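Local atomic coordinates of putative Lipoprotein (Shewanella oneidensis, PDB entry 3U24), a protein that is of unknown function but binds zinc and belongs to a family probably related to zinc metallopeptidases. Residues L348-T353 and Y377-L382; D307-K312 and N398-Q403; T445-L450 and M464-N469. All blocks are in the same frame, centred on the assembly; numbering follows the deposited sequence.

Contact 1. Residues L348-T353 and Y377-L382; sequences LVVRET and YNVTPL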
loop_
_atom_site.group_PDB
_atom_site.type_symbol
_atom_site.label_atom_id
_atom_site.label_comp_id
_atom_site.label_asym_id
_atom_site.label_seq_id
_atom_site.Cartn_x
_atom_site.Cartn_y
_atom_site.Cartn_z
ATOM N N LEU A 348 -1.681 3.571 -22.810
ATOM C CA LEU A 348 -2.103 2.744 -21.681
ATOM C C LEU A 348 -3.259 1.864 -22.078
ATOM O O LEU A 348 -4.275 2.350 -22.570
ATOM C CB LEU A 348 -2.505 3.630 -20.499
ATOM C CG LEU A 348 -2.960 2.968 -19.190
ATOM C CD1 LEU A 348 -2.027 1.869 -18.699
ATOM C CD2 LEU A 348 -3.139 4.067 -18.146
ATOM N N VAL A 349 -3.124 0.572 -21.834
ATOM C CA VAL A 349 -4.149 -0.379 -22.219
ATOM C C VAL A 349 -5.137 -0.618 -21.086
ATOM O O VAL A 349 -4.766 -1.176 -20.053
ATOM C CB VAL A 349 -3.543 -1.753 -22.578
ATOM C CG1 VAL A 349 -4.672 -2.741 -22.911
ATOM C CG2 VAL A 349 -2.531 -1.612 -23.722
ATOM N N VAL A 350 -6.399 -0.244 -21.281
ATOM C CA VAL A 350 -7.380 -0.508 -20.253
ATOM C C VAL A 350 -7.839 -1.907 -20.478
ATOM O O VAL A 350 -8.117 -2.281 -21.596
ATOM C CB VAL A 350 -8.595 0.412 -20.314
ATOM C CG1 VAL A 350 -9.511 0.114 -19.138
ATOM C CG2 VAL A 350 -8.164 1.865 -20.290
ATOM N N ARG A 351 -7.895 -2.685 -19.409
ATOM C CA ARG A 351 -8.379 -4.050 -19.482
ATOM C C ARG A 351 -9.306 -4.303 -18.320
ATOM O O ARG A 351 -9.155 -3.751 -17.227
ATOM C CB ARG A 351 -7.230 -5.079 -19.476
ATOM C CG ARG A 351 -7.127 -5.950 -18.218
ATOM C CD ARG A 351 -5.914 -6.873 -18.247
ATOM N NE ARG A 351 -5.308 -7.018 -16.921
ATOM C CZ ARG A 351 -4.150 -7.632 -16.671
ATOM N NH1 ARG A 351 -3.681 -7.673 -15.426
ATOM N NH2 ARG A 351 -3.452 -8.200 -17.650
ATOM N N GLU A 352 -10.249 -5.188 -18.588
ATOM C CA GLU A 352 -11.242 -5.591 -17.630
ATOM C C GLU A 352 -10.537 -6.538 -16.619
ATOM O O GLU A 352 -9.970 -7.564 -17.013
ATOM C CB GLU A 352 -12.516 -6.168 -18.353
ATOM C CG GLU A 352 -12.463 -6.508 -19.876
ATOM C CD GLU A 352 -12.612 -5.339 -20.914
ATOM O OE1 GLU A 352 -11.558 -4.950 -21.476
ATOM O OE2 GLU A 352 -13.741 -4.851 -21.253
ATOM N N THR A 353 -10.540 -6.152 -15.335
ATOM C CA THR A 353 -9.682 -6.770 -14.300
ATOM C C THR A 353 -9.843 -8.262 -14.258
ATOM O O THR A 353 -10.966 -8.740 -14.149
ATOM C CB THR A 353 -10.006 -6.321 -12.846
ATOM O OG1 THR A 353 -9.990 -4.894 -12.732
ATOM C CG2 THR A 353 -8.985 -6.920 -11.849
ATOM N N TYR A 377 -4.058 -0.979 -17.078
ATOM C CA TYR A 377 -5.017 -0.370 -16.159
ATOM C C TYR A 377 -6.177 -1.350 -15.970
ATOM O O TYR A 377 -7.049 -1.479 -16.841
ATOM C CB TYR A 377 -5.508 0.961 -16.732
ATOM C CG TYR A 377 -6.320 1.873 -15.826
ATOM C CD1 TYR A 377 -6.383 1.692 -14.455
ATOM C CD2 TYR A 377 -6.964 2.977 -16.358
ATOM C CE1 TYR A 377 -7.109 2.556 -13.651
ATOM C CE2 TYR A 377 -7.675 3.860 -15.574
ATOM C CZ TYR A 377 -7.747 3.653 -14.219
ATOM O OH TYR A 377 -8.488 4.515 -13.456
ATOM N N ASN A 378 -6.153 -2.046 -14.838
ATOM C CA ASN A 378 -7.199 -2.981 -14.426
ATOM C C ASN A 378 -8.435 -2.235 -13.922
ATOM O O ASN A 378 -8.395 -1.586 -12.887
ATOM C CB ASN A 378 -6.694 -3.897 -13.312
ATOM C CG ASN A 378 -5.548 -4.774 -13.754
ATOM O OD1 ASN A 378 -5.580 -5.352 -14.837
ATOM N ND2 ASN A 378 -4.520 -4.883 -12.913
ATOM N N VAL A 379 -9.527 -2.332 -14.666
ATOM C CA VAL A 379 -10.773 -1.676 -14.304
ATOM C C VAL A 379 -11.795 -2.793 -14.235
ATOM O O VAL A 379 -12.010 -3.472 -15.248
ATOM C CB VAL A 379 -11.184 -0.677 -15.393
ATOM C CG1 VAL A 379 -12.614 -0.213 -15.184
ATOM C CG2 VAL A 379 -10.226 0.509 -15.402
ATOM N N THR A 380 -12.387 -3.022 -13.064
ATOM C CA THR A 380 -13.326 -4.143 -12.900
ATOM C C THR A 380 -14.712 -3.825 -13.414
ATOM O O THR A 380 -15.370 -2.939 -12.827
ATOM C CB THR A 380 -13.479 -4.595 -11.434
ATOM O OG1 THR A 380 -12.168 -4.828 -10.905
ATOM C CG2 THR A 380 -14.342 -5.906 -11.349
ATOM N N PRO A 381 -15.164 -4.556 -14.491
ATOM C CA PRO A 381 -16.583 -4.423 -14.835
ATOM C C PRO A 381 -17.490 -4.792 -13.633
ATOM O O PRO A 381 -17.075 -5.488 -12.662
ATOM C CB PRO A 381 -16.785 -5.371 -16.067
ATOM C CG PRO A 381 -15.568 -6.222 -16.155
ATOM C CD PRO A 381 -14.462 -5.505 -15.402
ATOM N N LEU A 382 -18.702 -4.262 -13.700
ATOM C CA LEU A 382 -19.686 -4.468 -12.665
ATOM C C LEU A 382 -20.602 -5.603 -13.144
ATOM O O LEU A 382 -21.683 -5.377 -13.678
ATOM C CB LEU A 382 -20.416 -3.150 -12.410
ATOM C CG LEU A 382 -19.456 -1.970 -12.270
ATOM C CD1 LEU A 382 -20.183 -0.665 -12.021
ATOM C CD2 LEU A 382 -18.450 -2.271 -11.172
#
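Strand 349-352 runs parallel to strand 376-379, along one edge of the small three-stranded sheet in this mostly helical protein. V349 O accepts from Y377 N, and R351 brackets N378: its N donates to Y377 O (3.0 Å) and its O accepts from V379 N (3.0 Å). T353 N continues the pairing to V379 O, reaching it from above the carbonyl plane. Beside the backbone, R351 and N378 lie side by side on one face, guanidinium and amide planes 17° apart. N378 OD1 accepts from R351 NE (2.7 Å) and weakly from R351 NH1 (3.1 Å), which holds the two flat groups together. Beyond the strands, the hydroxyls T353 OG1 and T380 OG1 bond to each other at 2.8 Å; at the end of strand 349-352, E352 CB meets P381 CD at 3.6 Å. On the other face V350 CG1 touches V379 CG2 (3.8 Å), and that same CG2 sits over the centre of the Y377 ring. V350, Y377 and V379 pack on helix 319-337, whose R324 forms a salt bridge with E352. Y377 OH bonds to N406 of helix 401-409, and strand 362-364 lies along the far side of strand 376-379.

Contact 2. Residues D307-K312 and N398-Q403; sequences DKLSTK and NHWILQ. With ZN (zinc ion), chain I; ZN (zinc ion), chain G.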
loop_
_atom_site.group_PDB
_atom_site.type_symbol
_atom_site.label_atom_id
_atom_site.label_comp_id
_atom_site.label_asym_id
_atom_site.label_seq_id
_atom_site.Cartn_x
_atom_site.Cartn_y
_atom_site.Cartn_z
ATOM N N ASP A 307 -25.101 13.507 -1.612
ATOM C CA ASP A 307 -25.890 12.272 -1.907
ATOM C C ASP A 307 -26.709 12.415 -3.203
ATOM O O ASP A 307 -26.862 11.469 -3.970
ATOM C CB ASP A 307 -26.841 11.888 -0.747
ATOM C CG ASP A 307 -26.105 11.315 0.490
ATOM O OD1 ASP A 307 -24.917 10.854 0.351
ATOM O OD2 ASP A 307 -26.743 11.358 1.598
ATOM N N LYS A 308 -27.214 13.614 -3.414
ATOM C CA LYS A 308 -27.966 13.951 -4.603
ATOM C C LYS A 308 -27.107 14.008 -5.878
ATOM O O LYS A 308 -27.505 13.499 -6.932
ATOM C CB LYS A 308 -28.616 15.321 -4.386
ATOM C CG LYS A 308 -29.349 15.927 -5.591
ATOM C CD LYS A 308 -30.511 15.101 -6.107
ATOM C CE LYS A 308 -31.435 15.979 -6.951
ATOM N NZ LYS A 308 -32.300 15.179 -7.846
ATOM N N LEU A 309 -25.968 14.677 -5.795
ATOM C CA LEU A 309 -25.053 14.717 -6.932
ATOM C C LEU A 309 -24.551 13.311 -7.280
ATOM O O LEU A 309 -24.361 12.998 -8.454
ATOM C CB LEU A 309 -23.868 15.639 -6.665
ATOM C CG LEU A 309 -24.208 17.126 -6.521
ATOM C CD1 LEU A 309 -22.960 17.915 -6.110
ATOM C CD2 LEU A 309 -24.825 17.662 -7.814
ATOM N N SER A 310 -24.413 12.439 -6.277
ATOM C CA SER A 310 -23.873 11.113 -6.504
ATOM C C SER A 310 -24.779 10.259 -7.372
ATOM O O SER A 310 -24.347 9.222 -7.866
ATOM C CB SER A 310 -23.673 10.398 -5.168
ATOM O OG SER A 310 -22.735 11.132 -4.384
ATOM N N THR A 311 -26.040 10.652 -7.529
ATOM C CA THR A 311 -26.886 9.937 -8.447
ATOM C C THR A 311 -26.571 10.207 -9.909
ATOM O O THR A 311 -27.111 9.548 -10.747
ATOM C CB THR A 311 -28.390 10.200 -8.198
ATOM O OG1 THR A 311 -28.697 11.552 -8.568
ATOM C CG2 THR A 311 -28.744 9.923 -6.701
ATOM N N LYS A 312 -25.717 11.167 -10.245
ATOM C CA LYS A 312 -25.305 11.299 -11.643
ATOM C C LYS A 312 -24.065 10.441 -11.833
ATOM O O LYS A 312 -23.001 10.720 -11.249
ATOM C CB LYS A 312 -25.034 12.762 -12.022
ATOM C CG LYS A 312 -24.833 13.019 -13.536
ATOM C CD LYS A 312 -24.446 14.490 -13.817
ATOM C CE LYS A 312 -23.953 14.737 -15.249
ATOM N NZ LYS A 312 -24.985 14.426 -16.280
ATOM N N ASN A 398 -18.933 8.268 -9.149
ATOM C CA ASN A 398 -19.917 9.029 -9.891
ATOM C C ASN A 398 -19.310 9.909 -11.031
ATOM O O ASN A 398 -18.150 9.785 -11.365
ATOM C CB ASN A 398 -20.734 9.827 -8.867
ATOM C CG ASN A 398 -19.880 10.789 -8.070
ATOM O OD1 ASN A 398 -19.237 11.649 -8.668
ATOM N ND2 ASN A 398 -19.829 10.626 -6.710
ATOM N N HIS A 399 -20.095 10.764 -11.661
ATOM C CA HIS A 399 -19.651 11.504 -12.859
ATOM C C HIS A 399 -18.362 12.254 -12.603
ATOM O O HIS A 399 -17.475 12.310 -13.458
ATOM C CB HIS A 399 -20.759 12.483 -13.270
ATOM C CG HIS A 399 -20.385 13.395 -14.419
ATOM N ND1 HIS A 399 -20.317 12.958 -15.707
ATOM C CD2 HIS A 399 -20.091 14.742 -14.448
ATOM C CE1 HIS A 399 -19.964 13.971 -16.495
ATOM N NE2 HIS A 399 -19.813 15.062 -15.722
ATOM N N TRP A 400 -18.244 12.839 -11.421
ATOM C CA TRP A 400 -17.033 13.546 -11.033
ATOM C C TRP A 400 -15.933 12.680 -10.465
ATOM O O TRP A 400 -14.761 12.822 -10.862
ATOM C CB TRP A 400 -17.370 14.653 -10.075
ATOM C CG TRP A 400 -18.380 15.629 -10.668
ATOM C CD1 TRP A 400 -18.116 16.727 -11.464
ATOM C CD2 TRP A 400 -19.843 15.587 -10.566
ATOM N NE1 TRP A 400 -19.274 17.369 -11.809
ATOM C CE2 TRP A 400 -20.338 16.737 -11.300
ATOM C CE3 TRP A 400 -20.742 14.736 -9.984
ATOM C CZ2 TRP A 400 -21.685 17.000 -11.434
ATOM C CZ3 TRP A 400 -22.088 15.025 -10.078
ATOM C CH2 TRP A 400 -22.548 16.132 -10.791
ATOM N N ILE A 401 -16.268 11.777 -9.557
ATOM C CA ILE A 401 -15.244 11.023 -8.852
ATOM C C ILE A 401 -14.540 10.066 -9.812
ATOM O O ILE A 401 -13.368 9.808 -9.648
ATOM C CB ILE A 401 -15.805 10.265 -7.631
ATOM C CG1 ILE A 401 -16.220 11.238 -6.507
ATOM C CG2 ILE A 401 -14.864 9.183 -7.131
ATOM C CD1 ILE A 401 -15.153 12.125 -5.915
ATOM N N LEU A 402 -15.244 9.539 -10.804
ATOM C CA LEU A 402 -14.628 8.681 -11.796
ATOM C C LEU A 402 -13.483 9.396 -12.560
ATOM O O LEU A 402 -12.492 8.792 -12.885
ATOM C CB LEU A 402 -15.689 8.151 -12.758
ATOM C CG LEU A 402 -15.188 7.173 -13.827
ATOM C CD1 LEU A 402 -14.386 6.018 -13.182
ATOM C CD2 LEU A 402 -16.335 6.684 -14.711
ATOM N N GLN A 403 -13.633 10.703 -12.798
ATOM C CA GLN A 403 -12.627 11.487 -13.493
ATOM C C GLN A 403 -11.410 11.685 -12.562
ATOM O O GLN A 403 -10.268 11.449 -12.941
ATOM C CB GLN A 403 -13.214 12.831 -13.904
ATOM C CG GLN A 403 -14.365 12.781 -14.914
ATOM C CD GLN A 403 -14.887 14.192 -15.217
ATOM O OE1 GLN A 403 -14.144 15.018 -15.748
ATOM N NE2 GLN A 403 -16.139 14.482 -14.859
HETATM ZN ZN ZN I . -20.739 10.761 -16.625
HETATM ZN ZN ZN G . -19.352 16.945 -16.403
HETATM O O HOH W 1 -17.443 17.257 -15.271
HETATM O O HOH W 2 -20.576 18.375 -15.253
HETATM O O HOH W 3 -19.386 9.178 -15.839
#
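H399 N donates to K312 O (2.9 Å, 156° at the hydrogen), joining the type I turn L309-K312 after helix 298-309 to the start of helix 401-409. Beside that bond the K312 side chain runs next to H399, pointing the same way. With CG anti to the backbone N (chi1 -170°) and the chain extended as far as CE, the lysine puts CE over the centre of the imidazole, a CH-pi contact of 3.9 Å from K312 CE to the H399 ring centroid. Q403 NE2 covers the opposite face nearer the rim, while donating to H399 O. W400 brings its six-membered ring to the turn: L309 O lies at its edge, 3.5 Å from W400 CZ3, and K312 CD crosses to W400 CH2. N398 OD1 caps the helix start, accepting from I401 N at 3.1 Å and weakly from W400 N, while N398 ND2 is bonded to R395 O. Both nitrogens of H399 meet metal: ND1 one zinc ion at a long 2.4 Å, NE2 a second at 2.1 Å, the latter with two waters, one of them also bonded by Q403 NE2. If both sites are filled at once, neither ring nitrogen can keep a proton, consistent with imidazolate character, which the two metal charges and nearby K312 would probably favour.

Contact 3. Residues T445-L450 and M464-N469; sequences TERMML and MYYKWN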
loop_
_atom_site.group_PDB
_atom_site.type_symbol
_atom_site.label_atom_id
_atom_site.label_comp_id
_atom_site.label_asym_id
_atom_site.label_seq_id
_atom_site.Cartn_x
_atom_site.Cartn_y
_atom_site.Cartn_z
ATOM N N THR A 445 -1.663 15.032 -7.840
ATOM C CA THR A 445 -2.120 15.323 -9.209
ATOM C C THR A 445 -3.599 15.700 -9.309
ATOM O O THR A 445 -3.987 16.501 -10.161
ATOM C CB THR A 445 -1.792 14.221 -10.229
ATOM O OG1 THR A 445 -2.487 13.028 -9.878
ATOM C CG2 THR A 445 -0.296 14.010 -10.334
ATOM N N GLU A 446 -4.410 15.157 -8.418
ATOM C CA GLU A 446 -5.812 15.503 -8.391
ATOM C C GLU A 446 -5.982 17.025 -8.147
ATOM O O GLU A 446 -6.687 17.726 -8.879
ATOM C CB GLU A 446 -6.543 14.698 -7.311
ATOM C CG GLU A 446 -6.255 13.203 -7.323
ATOM C CD GLU A 446 -6.648 12.494 -6.027
ATOM O OE1 GLU A 446 -7.125 13.173 -5.093
ATOM O OE2 GLU A 446 -6.475 11.256 -5.934
ATOM N N ARG A 447 -5.289 17.527 -7.147
ATOM C CA ARG A 447 -5.389 18.921 -6.798
ATOM C C ARG A 447 -4.809 19.812 -7.899
ATOM O O ARG A 447 -5.445 20.774 -8.351
ATOM C CB ARG A 447 -4.721 19.129 -5.438
ATOM C CG ARG A 447 -4.383 20.548 -5.047
ATOM C CD ARG A 447 -5.562 21.383 -4.667
ATOM N NE ARG A 447 -6.158 20.873 -3.428
ATOM C CZ ARG A 447 -6.931 21.575 -2.584
ATOM N NH1 ARG A 447 -7.224 22.872 -2.821
ATOM N NH2 ARG A 447 -7.395 20.948 -1.494
HETATM N N MSE A 448 -3.607 19.468 -8.341
HETATM C CA MSE A 448 -2.907 20.224 -9.387
HETATM C C MSE A 448 -3.758 20.285 -10.659
HETATM O O MSE A 448 -3.914 21.346 -11.215
HETATM C CB MSE A 448 -1.548 19.580 -9.668
HETATM C CG MSE A 448 -0.704 20.276 -10.701
HETATM SE SE MSE A 448 -1.146 19.576 -12.467
HETATM C CE MSE A 448 -0.398 17.755 -12.273
HETATM N N MSE A 449 -4.322 19.165 -11.114
HETATM C CA MSE A 449 -5.185 19.211 -12.334
HETATM C C MSE A 449 -6.381 20.168 -12.217
HETATM O O MSE A 449 -6.661 20.897 -13.153
HETATM C CB MSE A 449 -5.725 17.834 -12.704
HETATM C CG MSE A 449 -4.652 16.884 -13.132
HETATM SE SE MSE A 449 -4.101 17.212 -14.986
HETATM C CE MSE A 449 -5.488 16.059 -15.862
ATOM N N LEU A 450 -7.068 20.144 -11.077
ATOM C CA LEU A 450 -8.171 21.047 -10.865
ATOM C C LEU A 450 -7.681 22.479 -10.786
ATOM O O LEU A 450 -8.286 23.379 -11.394
ATOM C CB LEU A 450 -8.972 20.706 -9.604
ATOM C CG LEU A 450 -9.809 19.427 -9.542
ATOM C CD1 LEU A 450 -10.655 19.421 -8.264
ATOM C CD2 LEU A 450 -10.722 19.338 -10.705
HETATM N N MSE A 464 -16.993 17.519 -5.020
HETATM C CA MSE A 464 -16.751 16.105 -5.033
HETATM C C MSE A 464 -15.282 15.803 -4.772
HETATM O O MSE A 464 -14.977 14.893 -4.017
HETATM C CB MSE A 464 -17.197 15.463 -6.352
HETATM C CG MSE A 464 -18.702 15.414 -6.581
HETATM SE SE MSE A 464 -19.764 14.465 -5.149
HETATM C CE MSE A 464 -18.635 13.015 -4.775
ATOM N N TYR A 465 -14.386 16.571 -5.378
ATOM C CA TYR A 465 -12.969 16.482 -5.060
ATOM C C TYR A 465 -12.704 16.658 -3.555
ATOM O O TYR A 465 -11.929 15.911 -2.947
ATOM C CB TYR A 465 -12.133 17.522 -5.826
ATOM C CG TYR A 465 -10.765 17.688 -5.193
ATOM C CD1 TYR A 465 -9.808 16.685 -5.301
ATOM C CD2 TYR A 465 -10.462 18.774 -4.438
ATOM C CE1 TYR A 465 -8.553 16.810 -4.723
ATOM C CE2 TYR A 465 -9.242 18.900 -3.819
ATOM C CZ TYR A 465 -8.274 17.914 -3.971
ATOM O OH TYR A 465 -7.048 18.020 -3.352
ATOM N N TYR A 466 -13.319 17.662 -2.960
ATOM C CA TYR A 466 -13.122 17.884 -1.551
ATOM C C TYR A 466 -13.564 16.694 -0.683
ATOM O O TYR A 466 -12.869 16.366 0.290
ATOM C CB TYR A 466 -13.813 19.148 -1.109
ATOM C CG TYR A 466 -13.120 20.439 -1.512
ATOM C CD1 TYR A 466 -11.768 20.614 -1.324
ATOM C CD2 TYR A 466 -13.860 21.518 -2.006
ATOM C CE1 TYR A 466 -11.150 21.820 -1.629
ATOM C CE2 TYR A 466 -13.254 22.703 -2.367
ATOM C CZ TYR A 466 -11.905 22.861 -2.149
ATOM O OH TYR A 466 -11.303 24.035 -2.486
ATOM N N LYS A 467 -14.655 16.009 -1.035
ATOM C CA LYS A 467 -15.072 14.859 -0.228
ATOM C C LYS A 467 -13.992 13.782 -0.313
ATOM O O LYS A 467 -13.629 13.144 0.703
ATOM C CB LYS A 467 -16.441 14.275 -0.648
ATOM C CG LYS A 467 -16.734 12.896 -0.057
ATOM C CD LYS A 467 -17.942 12.224 -0.690
ATOM C CE LYS A 467 -18.232 10.826 -0.111
ATOM N NZ LYS A 467 -17.548 9.722 -0.891
ATOM N N TRP A 468 -13.496 13.598 -1.532
ATOM C CA TRP A 468 -12.395 12.684 -1.802
ATOM C C TRP A 468 -11.139 13.048 -1.045
ATOM O O TRP A 468 -10.524 12.208 -0.422
ATOM C CB TRP A 468 -12.169 12.710 -3.301
ATOM C CG TRP A 468 -11.334 11.634 -3.917
ATOM C CD1 TRP A 468 -10.038 11.758 -4.421
ATOM C CD2 TRP A 468 -11.738 10.264 -4.242
ATOM N NE1 TRP A 468 -9.620 10.571 -4.991
ATOM C CE2 TRP A 468 -10.586 9.643 -4.913
ATOM C CE3 TRP A 468 -12.884 9.507 -4.026
ATOM C CZ2 TRP A 468 -10.605 8.332 -5.341
ATOM C CZ3 TRP A 468 -12.888 8.182 -4.462
ATOM C CH2 TRP A 468 -11.775 7.612 -5.111
ATOM N N ASN A 469 -10.769 14.314 -1.038
ATOM C CA ASN A 469 -9.621 14.754 -0.258
ATOM C C ASN A 469 -9.801 14.482 1.229
ATOM O O ASN A 469 -8.833 14.114 1.921
ATOM C CB ASN A 469 -9.392 16.257 -0.482
ATOM C CG ASN A 469 -7.959 16.710 -0.205
ATOM O OD1 ASN A 469 -7.773 17.756 0.375
ATOM N ND2 ASN A 469 -6.955 15.953 -0.658
HETATM O O HOH W 4 -5.809 15.914 -3.673
#
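Apolar contact is concentrated on Y465, whose side chain points from helix 459-485 toward helix 435-451. L450 CD1 presses against the root of the tyrosine, 3.4 Å from Y465 CB and almost as near to CG, a tight fit; E446 CB approaches the ring obliquely at CE1 (3.9 Å). Within its own helix, N469 CB lies over one face of the same ring. The two helices form an antiparallel pair joined by a short connection, their local axes 11.3 Å apart at an angle of 160°, and Y465 lies between them. Polar contacts gather round the hydroxyl end of this tyrosine. The R447 chain, bent at chi2 (73°) and chi3, folds over so that NE donates to Y465 OH at 3.0 Å. Its guanidinium stands perpendicular to the phenol, Y465 CE2 over one guanidinium face while R447 NH2 lies in the ring plane at its edge. N469 OD1 sits in plane at the guanidinium edge, 3.7 Å from R447 NH2, and Y466 CE1 is also near. Y528 and Y532 of helix 523-542 pack on R447, whose NH2 comes close to the like charge of R273. The carboxylate of E446 meets W468 at the indole edge: OE1 is 3.3 Å from CD1, and OE2 accepts a weak bond from NE1 (3.4 Å). A water bonded to Y465 OH also donates weakly to E446 OE1. The stronger partner of E446 OE2 is H408 ND1, which makes E446 a second-shell residue that probably orients this zinc ligand.

In the fold
Helix 401-409 ties the three contacts together: contact 2 caps its start, and its far end carries the zinc ligand H408, which contact 3 reaches through E446. The E446 side chain is about 7 Å from that zinc, which H414 and E439 also bind; the side chain of Y377 in contact 1 is about 10 Å from it and about 3 Å from that of E409. Contacts 2 and 3 touch directly, their centres 14 Å apart, with I401 CG2 3.5 Å from W468 CZ3 and M464 CE 3.3 Å from N398 ND2. Contact 1, nested in the chain between the segments of contact 2, stays about 6 Å away from it at the nearest atoms.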